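Local structure of 6-phospho-beta-glucosidase BglT (Thermotoga maritima, 1UP7) at residues E261-A264 and R265-M268. The protein hydrolyses cellobiose 6'-phosphate to glucose 6-phosphate and glucose, using NAD+ and a manganese ion as cofactors. Sequence-based numbering, arbitrary orientation.
With G6P (6-O-phosphono-alpha-D-glucopyranose), chain J.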
loop_
_atom_site.group_PDB
_atom_site.type_symbol
_atom_site.label_atom_id
_atom_site.label_comp_id
_atom_site.label_asym_id
_atom_site.label_seq_id
_atom_site.Cartn_x
_atom_site.Cartn_y
_atom_site.Cartn_z
ATOM N N GLU A 261 32.920 18.450 28.972
ATOM C CA GLU A 261 32.868 17.153 29.625
ATOM C C GLU A 261 31.779 16.241 29.023
ATOM O O GLU A 261 30.670 16.676 28.622
ATOM C CB GLU A 261 32.801 17.311 31.178
ATOM C CG GLU A 261 32.225 16.131 31.975
ATOM C CD GLU A 261 32.039 16.393 33.485
ATOM O OE1 GLU A 261 31.451 17.447 33.872
ATOM O OE2 GLU A 261 32.463 15.521 34.304
ATOM N N LEU A 262 32.121 14.965 28.893
ATOM C CA LEU A 262 31.134 13.993 28.408
ATOM C C LEU A 262 29.917 13.957 29.333
ATOM O O LEU A 262 30.074 13.876 30.549
ATOM C CB LEU A 262 31.732 12.582 28.303
ATOM C CG LEU A 262 32.744 12.306 27.168
ATOM C CD1 LEU A 262 33.465 11.003 27.421
ATOM C CD2 LEU A 262 32.115 12.320 25.776
ATOM N N ARG A 263 28.722 14.046 28.762
ATOM C CA ARG A 263 27.515 14.038 29.551
ATOM C C ARG A 263 27.539 12.860 30.539
ATOM O O ARG A 263 27.204 13.018 31.714
ATOM C CB ARG A 263 26.311 13.909 28.645
ATOM C CG ARG A 263 24.993 13.966 29.382
ATOM C CD ARG A 263 24.761 15.234 30.252
ATOM N NE ARG A 263 23.573 15.035 31.091
ATOM C CZ ARG A 263 23.290 15.719 32.197
ATOM N NH1 ARG A 263 24.108 16.675 32.621
ATOM N NH2 ARG A 263 22.180 15.437 32.884
ATOM N N ALA A 264 27.946 11.678 30.058
ATOM C CA ALA A 264 27.962 10.488 30.906
ATOM C C ALA A 264 28.790 10.679 32.160
ATOM O O ALA A 264 28.418 10.152 33.216
ATOM C CB ALA A 264 28.431 9.197 30.147
ATOM N N ARG A 265 29.905 11.407 32.062
ATOM C CA ARG A 265 30.688 11.698 33.245
ATOM C C ARG A 265 30.020 12.693 34.169
ATOM O O ARG A 265 30.201 12.568 35.384
ATOM C CB ARG A 265 32.149 12.101 32.959
ATOM C CG ARG A 265 33.033 10.993 32.427
ATOM C CD ARG A 265 34.336 11.485 31.850
ATOM N NE ARG A 265 35.384 11.674 32.864
ATOM C CZ ARG A 265 36.267 10.740 33.188
ATOM N NH1 ARG A 265 36.230 9.555 32.581
ATOM N NH2 ARG A 265 37.192 10.979 34.111
ATOM N N GLU A 266 29.249 13.654 33.645
ATOM C CA GLU A 266 28.582 14.543 34.593
ATOM C C GLU A 266 27.465 13.781 35.283
ATOM O O GLU A 266 27.297 13.918 36.471
ATOM C CB GLU A 266 28.222 15.936 34.067
ATOM C CG GLU A 266 27.515 16.058 32.732
ATOM C CD GLU A 266 27.419 17.545 32.295
ATOM O OE1 GLU A 266 28.339 18.338 32.657
ATOM O OE2 GLU A 266 26.442 17.927 31.591
ATOM N N VAL A 267 26.788 12.901 34.553
ATOM C CA VAL A 267 25.726 12.095 35.142
ATOM C C VAL A 267 26.271 11.166 36.257
ATOM O O VAL A 267 25.606 10.965 37.257
ATOM C CB VAL A 267 25.004 11.278 34.103
ATOM C CG1 VAL A 267 24.116 10.284 34.778
ATOM C CG2 VAL A 267 24.209 12.195 33.123
ATOM N N MET A 268 27.477 10.625 36.099
ATOM C CA MET A 268 28.071 9.843 37.183
ATOM C C MET A 268 28.228 10.675 38.447
ATOM O O MET A 268 27.968 10.164 39.535
ATOM C CB MET A 268 29.443 9.230 36.852
ATOM C CG MET A 268 29.449 8.092 35.819
ATOM S SD MET A 268 31.170 7.731 35.314
ATOM C CE MET A 268 30.938 6.579 33.944
HETATM C C1 G6P J . 15.842 13.643 27.616
HETATM C C2 G6P J . 15.531 12.458 26.660
HETATM C C3 G6P J . 15.850 11.135 27.356
HETATM C C4 G6P J . 17.335 11.143 27.682
HETATM C C5 G6P J . 17.603 12.289 28.676
HETATM C C6 G6P J . 19.087 12.374 29.003
HETATM O O1 G6P J . 15.634 14.946 27.039
HETATM O O2 G6P J . 14.174 12.420 26.220
HETATM O O3 G6P J . 15.481 9.991 26.578
HETATM O O4 G6P J . 17.754 9.863 28.158
HETATM O O5 G6P J . 17.189 13.571 28.137
HETATM O O6 G6P J . 19.293 12.843 30.327
HETATM P P G6P J . 20.637 12.471 31.133
HETATM O O1P G6P J . 20.421 12.958 32.547
HETATM O O2P G6P J . 21.907 13.119 30.602
HETATM O O3P G6P J . 20.771 10.975 31.102
HETATM O O HOH W 1 35.218 14.700 33.466
#
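Arg263 and Glu266, three residues apart in the first turn of helix 263-278, form a salt bridge of 2.8 Å between NH1 and OE2. The carboxylate oxygen lies in the guanidinium plane at its edge but is itself met from above the carboxylate plane, the two groups standing nearly perpendicular (87°). Arg263 starts with CG anti to the backbone N (chi1 -177°) and then bends at chi2, which brings its end back over Val267, whose CG2 covers one guanidinium face, off-centre, 3.5 Å from NE. The NE-NH2 side of Arg263 grips the phosphate of glucose 6-phosphate: Arg263 NE gives O2P a short, nearly straight bond (2.6 Å, 171°), and its NH2 reaches O1P at 3.1 Å. NH2 also bonds to Lys290 O, so phosphate, carboxylate and carbonyl together fix the group's rotation. With an alanine here in place of the arginine, the phosphate would probably lose a positive partner and Glu266 its charge mate. Beneath this packed side, Val267 N bonds almost linearly to Arg263 O (2.9 Å), and Met268 N to Ala264 O, while Leu262, at the N-cap, receives Glu266 N at its carbonyl. Glu93 from helix 85-94 accepts a hydrogen bond from Ala264 N. The exposed side is looser. There Glu261 and Arg265 do not touch through their charged atoms; a water bridges them, donating to Glu261 OE2 and accepting from Arg265 NE at 3.1 Å, and NH1 of Arg265 turns to a salt bridge with Glu90. Glu261 OE1 instead sits 3.5 Å from Glu266 OE1, a like-charge approach that nearby Arg263 may ease. With Arg89 also bonded to the ligand, this helix start forms part of the phosphate-binding end of the substrate pocket, consistent with the preference of this family 4 glycosidase for phospho-beta-glucosides.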